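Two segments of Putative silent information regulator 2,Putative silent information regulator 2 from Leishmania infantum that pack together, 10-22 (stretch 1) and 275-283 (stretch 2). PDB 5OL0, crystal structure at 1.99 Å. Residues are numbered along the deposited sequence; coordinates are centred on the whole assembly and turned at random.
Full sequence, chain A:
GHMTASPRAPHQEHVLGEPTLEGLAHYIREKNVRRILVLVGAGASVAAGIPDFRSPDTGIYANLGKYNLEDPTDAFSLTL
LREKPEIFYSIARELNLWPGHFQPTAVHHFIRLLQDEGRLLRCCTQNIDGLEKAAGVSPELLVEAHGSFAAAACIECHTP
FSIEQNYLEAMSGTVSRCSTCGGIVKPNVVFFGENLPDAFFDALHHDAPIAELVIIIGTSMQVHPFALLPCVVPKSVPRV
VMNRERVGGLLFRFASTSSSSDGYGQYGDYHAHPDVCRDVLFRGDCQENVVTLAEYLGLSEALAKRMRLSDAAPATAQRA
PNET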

ATOM      1  N   PRO A  10      -3.485  30.951  17.647  1.00 47.81           N
ATOM      2  CA  PRO A  10      -2.110  30.863  17.077  1.00 48.31           C
ATOM      3  C   PRO A  10      -1.527  29.433  16.946  1.00 46.28           C
ATOM      4  O   PRO A  10      -1.051  29.089  15.867  1.00 37.42           O
ATOM      5  CB  PRO A  10      -1.278  31.693  18.046  1.00 48.58           C
ATOM      6  CG  PRO A  10      -2.225  32.733  18.550  1.00 51.05           C
ATOM      7  CD  PRO A  10      -3.595  32.084  18.591  1.00 49.13           C
ATOM      8  N   HIS A  11      -1.605  28.624  18.011  1.00 44.19           N
ATOM      9  CA  HIS A  11      -1.066  27.228  18.021  1.00 48.34           C
ATOM     10  C   HIS A  11      -1.676  26.271  16.950  1.00 47.50           C
ATOM     11  O   HIS A  11      -1.077  25.243  16.642  1.00 46.07           O
ATOM     12  CB  HIS A  11      -1.113  26.596  19.442  1.00 47.34           C
ATOM     13  CG  HIS A  11      -2.495  26.347  19.959  1.00 48.46           C
ATOM     14  ND1 HIS A  11      -3.201  25.200  19.658  1.00 58.85           N
ATOM     15  CD2 HIS A  11      -3.317  27.100  20.725  1.00 48.98           C
ATOM     16  CE1 HIS A  11      -4.397  25.258  20.222  1.00 63.58           C
ATOM     17  NE2 HIS A  11      -4.490  26.398  20.882  1.00 60.61           N
ATOM     18  N   GLN A  12      -2.831  26.653  16.403  1.00 46.62           N
ATOM     19  CA  GLN A  12      -3.441  26.017  15.236  1.00 53.96           C
ATOM     20  C   GLN A  12      -3.020  26.566  13.848  1.00 51.67           C
ATOM     21  O   GLN A  12      -3.415  25.990  12.847  1.00 54.35           O
ATOM     22  CB  GLN A  12      -4.956  26.097  15.368  1.00 57.75           C
ATOM     23  CG  GLN A  12      -5.468  25.398  16.616  1.00 64.69           C
ATOM     24  CD  GLN A  12      -6.966  25.368  16.644  1.00 71.94           C
ATOM     25  OE1 GLN A  12      -7.626  26.421  16.754  1.00 73.32           O
ATOM     26  NE2 GLN A  12      -7.527  24.166  16.507  1.00 69.68           N
ATOM     27  N   GLU A  13      -2.230  27.643  13.752  1.00 40.62           N
ATOM     28  CA  GLU A  13      -1.700  28.049  12.433  1.00 43.94           C
ATOM     29  C   GLU A  13      -0.984  26.855  11.817  1.00 40.75           C
ATOM     30  O   GLU A  13       0.003  26.315  12.398  1.00 38.77           O
ATOM     31  CB  GLU A  13      -0.671  29.195  12.513  1.00 46.11           C
ATOM     32  CG  GLU A  13      -1.281  30.567  12.589  1.00 58.26           C
ATOM     33  CD  GLU A  13      -2.056  30.951  11.348  1.00 56.47           C
ATOM     34  OE1 GLU A  13      -1.699  30.529  10.211  1.00 61.49           O
ATOM     35  OE2 GLU A  13      -3.027  31.689  11.550  1.00 61.15           O
ATOM     36  N   HIS A  14      -1.427  26.528  10.612  1.00 37.28           N
ATOM     37  CA  HIS A  14      -0.995  25.349   9.909  1.00 35.43           C
ATOM     38  C   HIS A  14       0.295  25.560   9.109  1.00 34.53           C
ATOM     39  O   HIS A  14       0.454  26.522   8.364  1.00 37.65           O
ATOM     40  CB  HIS A  14      -2.110  24.851   8.964  1.00 38.21           C
ATOM     41  CG  HIS A  14      -2.096  23.369   8.820  1.00 37.49           C
ATOM     42  ND1 HIS A  14      -1.149  22.734   8.067  1.00 32.88           N
ATOM     43  CD2 HIS A  14      -2.825  22.390   9.423  1.00 35.81           C
ATOM     44  CE1 HIS A  14      -1.302  21.429   8.177  1.00 33.02           C
ATOM     45  NE2 HIS A  14      -2.313  21.193   8.990  1.00 33.29           N
ATOM     46  N   VAL A  15       1.181  24.591   9.173  1.00 34.30           N
ATOM     47  CA  VAL A  15       2.385  24.599   8.326  1.00 38.78           C
ATOM     48  C   VAL A  15       2.046  24.800   6.827  1.00 40.44           C
ATOM     49  O   VAL A  15       2.874  25.338   6.078  1.00 34.94           O
ATOM     50  CB  VAL A  15       3.171  23.278   8.555  1.00 44.31           C
ATOM     51  CG1 VAL A  15       4.234  23.026   7.531  1.00 49.01           C
ATOM     52  CG2 VAL A  15       3.826  23.308   9.929  1.00 46.88           C
ATOM     53  N   LEU A  16       0.864  24.353   6.374  1.00 35.38           N
ATOM     54  CA  LEU A  16       0.505  24.494   4.953  1.00 37.16           C
ATOM     55  C   LEU A  16      -0.092  25.877   4.577  1.00 41.65           C
ATOM     56  O   LEU A  16      -0.353  26.109   3.395  1.00 44.88           O
ATOM     57  CB  LEU A  16      -0.462  23.392   4.503  1.00 29.89           C
ATOM     58  CG  LEU A  16       0.062  21.973   4.471  1.00 32.29           C
ATOM     59  CD1 LEU A  16      -1.094  21.023   4.143  1.00 35.12           C
ATOM     60  CD2 LEU A  16       1.201  21.820   3.461  1.00 35.33           C
ATOM     61  N   GLY A  17      -0.352  26.734   5.568  1.00 41.43           N
ATOM     62  CA  GLY A  17      -1.034  28.006   5.356  1.00 44.30           C
ATOM     63  C   GLY A  17      -2.500  27.685   5.393  1.00 43.81           C
ATOM     64  O   GLY A  17      -3.106  27.710   6.436  1.00 51.86           O
ATOM     65  N   GLU A  18      -3.064  27.309   4.251  1.00 48.12           N
ATOM     66  CA  GLU A  18      -4.441  26.815   4.193  1.00 44.33           C
ATOM     67  C   GLU A  18      -4.414  25.315   4.093  1.00 39.87           C
ATOM     68  O   GLU A  18      -3.829  24.792   3.162  1.00 41.70           O
ATOM     69  CB  GLU A  18      -5.171  27.390   2.987  1.00 52.40           C
ATOM     70  CG  GLU A  18      -5.341  28.894   3.040  1.00 59.81           C
ATOM     71  CD  GLU A  18      -6.049  29.315   4.314  1.00 67.46           C
ATOM     72  OE1 GLU A  18      -7.251  28.967   4.464  1.00 72.14           O
ATOM     73  OE2 GLU A  18      -5.388  29.952   5.175  1.00 74.23           O
ATOM     74  N   PRO A  19      -5.039  24.609   5.038  1.00 41.65           N
ATOM     75  CA  PRO A  19      -4.972  23.135   5.024  1.00 42.05           C
ATOM     76  C   PRO A  19      -5.985  22.515   4.034  1.00 35.06           C
ATOM     77  O   PRO A  19      -6.929  21.817   4.425  1.00 37.78           O
ATOM     78  CB  PRO A  19      -5.283  22.766   6.501  1.00 42.28           C
ATOM     79  CG  PRO A  19      -6.174  23.856   6.959  1.00 43.22           C
ATOM     80  CD  PRO A  19      -5.671  25.111   6.277  1.00 41.09           C
ATOM     81  N   THR A  20      -5.793  22.795   2.752  1.00 32.89           N
ATOM     82  CA  THR A  20      -6.757  22.420   1.700  1.00 33.71           C
ATOM     83  C   THR A  20      -5.948  21.804   0.564  1.00 30.82           C
ATOM     84  O   THR A  20      -4.721  21.896   0.533  1.00 32.71           O
ATOM     85  CB  THR A  20      -7.468  23.661   1.133  1.00 34.62           C
ATOM     86  OG1 THR A  20      -6.481  24.522   0.586  1.00 34.63           O
ATOM     87  CG2 THR A  20      -8.186  24.439   2.234  1.00 33.98           C
ATOM     88  N   LEU A  21      -6.615  21.204  -0.397  1.00 32.47           N
ATOM     89  CA  LEU A  21      -5.853  20.621  -1.519  1.00 31.71           C
ATOM     90  C   LEU A  21      -5.115  21.705  -2.296  1.00 32.89           C
ATOM     91  O   LEU A  21      -3.963  21.503  -2.747  1.00 28.94           O
ATOM     92  CB  LEU A  21      -6.773  19.756  -2.389  1.00 33.19           C
ATOM     93  CG  LEU A  21      -7.236  18.491  -1.669  1.00 31.63           C
ATOM     94  CD1 LEU A  21      -8.414  17.905  -2.407  1.00 36.23           C
ATOM     95  CD2 LEU A  21      -6.104  17.485  -1.541  1.00 33.59           C
ATOM     96  N   GLU A  22      -5.781  22.856  -2.442  1.00 32.79           N
ATOM     97  CA  GLU A  22      -5.178  24.068  -2.993  1.00 36.29           C
ATOM     98  C   GLU A  22      -3.936  24.567  -2.236  1.00 35.83           C
ATOM     99  O   GLU A  22      -2.865  24.801  -2.854  1.00 30.22           O
ATOM    100  CB  GLU A  22      -6.224  25.200  -3.039  1.00 42.97           C
ATOM    101  CG  GLU A  22      -5.700  26.519  -3.620  1.00 53.40           C
ATOM    102  CD  GLU A  22      -6.800  27.549  -3.917  1.00 55.62           C
ATOM    103  OE1 GLU A  22      -7.787  27.613  -3.150  1.00 59.76           O
ATOM    104  OE2 GLU A  22      -6.650  28.289  -4.915  1.00 57.21           O
ATOM    105  N   ASP A 275       4.936  21.807  19.370  1.00 79.96           N
ATOM    106  CA  ASP A 275       4.878  21.131  18.072  1.00 82.78           C
ATOM    107  C   ASP A 275       3.807  21.705  17.097  1.00 80.07           C
ATOM    108  O   ASP A 275       2.578  21.645  17.367  1.00 74.86           O
ATOM    109  CB  ASP A 275       4.687  19.604  18.272  1.00 90.49           C
ATOM    110  CG  ASP A 275       3.465  19.234  19.156  1.00 88.46           C
ATOM    111  OD1 ASP A 275       2.672  20.111  19.548  1.00 83.79           O
ATOM    112  OD2 ASP A 275       3.292  18.027  19.453  1.00 95.80           O
ATOM    113  N   VAL A 276       4.274  22.248  15.965  1.00 70.11           N
ATOM    114  CA  VAL A 276       3.369  22.828  14.927  1.00 67.90           C
ATOM    115  C   VAL A 276       2.191  21.916  14.446  1.00 60.59           C
ATOM    116  O   VAL A 276       2.202  20.685  14.587  1.00 53.65           O
ATOM    117  CB  VAL A 276       4.120  23.384  13.665  1.00 70.28           C
ATOM    118  CG1 VAL A 276       4.993  24.605  14.011  1.00 79.54           C
ATOM    119  CG2 VAL A 276       4.884  22.282  12.921  1.00 63.43           C
ATOM    120  N   CYS A 277       1.170  22.574  13.897  1.00 49.98           N
ATOM    121  CA  CYS A 277      -0.011  21.943  13.382  1.00 45.28           C
ATOM    122  C   CYS A 277       0.309  21.604  11.901  1.00 39.07           C
ATOM    123  O   CYS A 277       0.453  22.494  11.050  1.00 36.41           O
ATOM    124  CB  CYS A 277      -1.191  22.893  13.569  1.00 53.64           C
ATOM    125  SG  CYS A 277      -2.711  22.354  12.783  1.00 65.35           S
ATOM    126  N   ARG A 278       0.542  20.311  11.648  1.00 33.13           N
ATOM    127  CA  ARG A 278       1.076  19.857  10.370  1.00 32.42           C
ATOM    128  C   ARG A 278       0.291  18.715   9.679  1.00 32.50           C
ATOM    129  O   ARG A 278       0.653  18.357   8.583  1.00 33.04           O
ATOM    130  CB  ARG A 278       2.597  19.551  10.479  1.00 31.36           C
ATOM    131  CG  ARG A 278       3.077  18.663  11.630  1.00 32.26           C
ATOM    132  CD  ARG A 278       2.697  17.230  11.402  1.00 36.54           C
ATOM    133  NE  ARG A 278       3.285  16.294  12.344  1.00 36.83           N
ATOM    134  CZ  ARG A 278       4.428  15.631  12.182  1.00 35.16           C
ATOM    135  NH1 ARG A 278       5.220  15.775  11.119  1.00 35.20           N
ATOM    136  NH2 ARG A 278       4.777  14.794  13.121  1.00 37.83           N
ATOM    137  N   ASP A 279      -0.747  18.178  10.316  1.00 31.44           N
ATOM    138  CA  ASP A 279      -1.579  17.080   9.808  1.00 32.60           C
ATOM    139  C   ASP A 279      -2.851  17.617   9.239  1.00 31.59           C
ATOM    140  O   ASP A 279      -3.359  18.647   9.690  1.00 30.39           O
ATOM    141  CB  ASP A 279      -1.975  16.123  10.940  1.00 34.36           C
ATOM    142  CG  ASP A 279      -0.806  15.446  11.556  1.00 36.47           C
ATOM    143  OD1 ASP A 279       0.223  15.302  10.882  1.00 36.00           O
ATOM    144  OD2 ASP A 279      -0.903  15.049  12.732  1.00 35.75           O
ATOM    145  N   VAL A 280      -3.274  17.007   8.140  1.00 28.72           N
ATOM    146  CA  VAL A 280      -4.568  17.253   7.552  1.00 30.56           C
ATOM    147  C   VAL A 280      -5.180  15.945   7.075  1.00 29.89           C
ATOM    148  O   VAL A 280      -4.453  15.058   6.608  1.00 27.27           O
ATOM    149  CB  VAL A 280      -4.419  18.304   6.447  1.00 33.10           C
ATOM    150  CG1 VAL A 280      -3.505  17.824   5.352  1.00 36.40           C
ATOM    151  CG2 VAL A 280      -5.768  18.678   5.918  1.00 32.59           C
ATOM    152  N   LEU A 281      -6.486  15.806   7.276  1.00 28.28           N
ATOM    153  CA  LEU A 281      -7.278  14.666   6.803  1.00 26.75           C
ATOM    154  C   LEU A 281      -8.253  15.070   5.727  1.00 26.79           C
ATOM    155  O   LEU A 281      -9.064  15.967   5.942  1.00 27.70           O
ATOM    156  CB  LEU A 281      -8.092  14.095   7.909  1.00 28.65           C
ATOM    157  CG  LEU A 281      -8.975  12.901   7.616  1.00 28.80           C
ATOM    158  CD1 LEU A 281      -8.193  11.664   7.232  1.00 30.97           C
ATOM    159  CD2 LEU A 281      -9.759  12.662   8.887  1.00 34.57           C
ATOM    160  N   PHE A 282      -8.130  14.463   4.547  1.00 27.03           N
ATOM    161  CA  PHE A 282      -9.009  14.731   3.431  1.00 26.13           C
ATOM    162  C   PHE A 282      -9.856  13.496   3.312  1.00 29.18           C
ATOM    163  O   PHE A 282      -9.362  12.423   2.914  1.00 28.82           O
ATOM    164  CB  PHE A 282      -8.215  14.977   2.156  1.00 28.16           C
ATOM    165  CG  PHE A 282      -7.429  16.272   2.173  1.00 28.86           C
ATOM    166  CD1 PHE A 282      -8.079  17.485   2.233  1.00 29.70           C
ATOM    167  CD2 PHE A 282      -6.041  16.264   2.098  1.00 31.69           C
ATOM    168  CE1 PHE A 282      -7.377  18.680   2.237  1.00 33.82           C
ATOM    169  CE2 PHE A 282      -5.312  17.463   2.057  1.00 31.77           C
ATOM    170  CZ  PHE A 282      -5.980  18.666   2.168  1.00 32.37           C
ATOM    171  N   ARG A 283     -11.150  13.644   3.640  1.00 28.71           N
ATOM    172  CA  ARG A 283     -12.137  12.541   3.576  1.00 29.84           C
ATOM    173  C   ARG A 283     -12.641  12.393   2.153  1.00 32.49           C
ATOM    174  O   ARG A 283     -12.261  13.152   1.279  1.00 33.85           O
ATOM    175  CB  ARG A 283     -13.334  12.870   4.458  1.00 34.31           C
ATOM    176  CG  ARG A 283     -13.082  13.069   5.923  1.00 36.19           C
ATOM    177  CD  ARG A 283     -12.470  11.851   6.553  1.00 40.83           C
ATOM    178  NE  ARG A 283     -13.416  10.750   6.814  1.00 48.24           N
ATOM    179  CZ  ARG A 283     -14.080  10.536   7.956  1.00 42.33           C
ATOM    180  NH1 ARG A 283     -13.981  11.345   9.000  1.00 37.09           N
ATOM    181  NH2 ARG A 283     -14.849   9.478   8.047  1.00 47.62           N
TER
HETATM  182  O   HOH W   1       1.328  25.447  14.291  1.00 50.11           O

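What joins the two backbones? They come closest at His 14 and Cys 277, whose CA atoms lie 5.0 Å apart. Beside this point Val 15 N donates to Cys 277 O at 2.9 Å, a nearly straight hydrogen bond. A water extends the link: it accepts from Cys 277 N at 2.9 Å and donates to Glu 13 O at 2.5 Å, so the amide and carbonyl of Cys 277 are both satisfied.

How does His 14 use both ring nitrogens? NE2 donates to Asp 279 O at 2.8 Å, with an almost linear N-H...O angle of 177°. That leaves ND1 as the acceptor, and it takes the amide hydrogen of Leu 16 N at 3.1 Å. Within the same turn, Gly 17 N donates to His 14 O at 2.9 Å. Cys 277 SG sits obliquely to the imidazole, 3.4 Å from His 14 CD2.

Where do apolar side chains meet? Val 15 CG2 touches Val 276 CG2 at 3.3 Å, while Val 280 reaches Leu 16 and Pro 19 through its two methyls. Farther along, Leu 21 CD2 lies over the face of the Phe 282 ring, 3.7 Å from Phe 282 CE2, placing a methyl against the pi cloud.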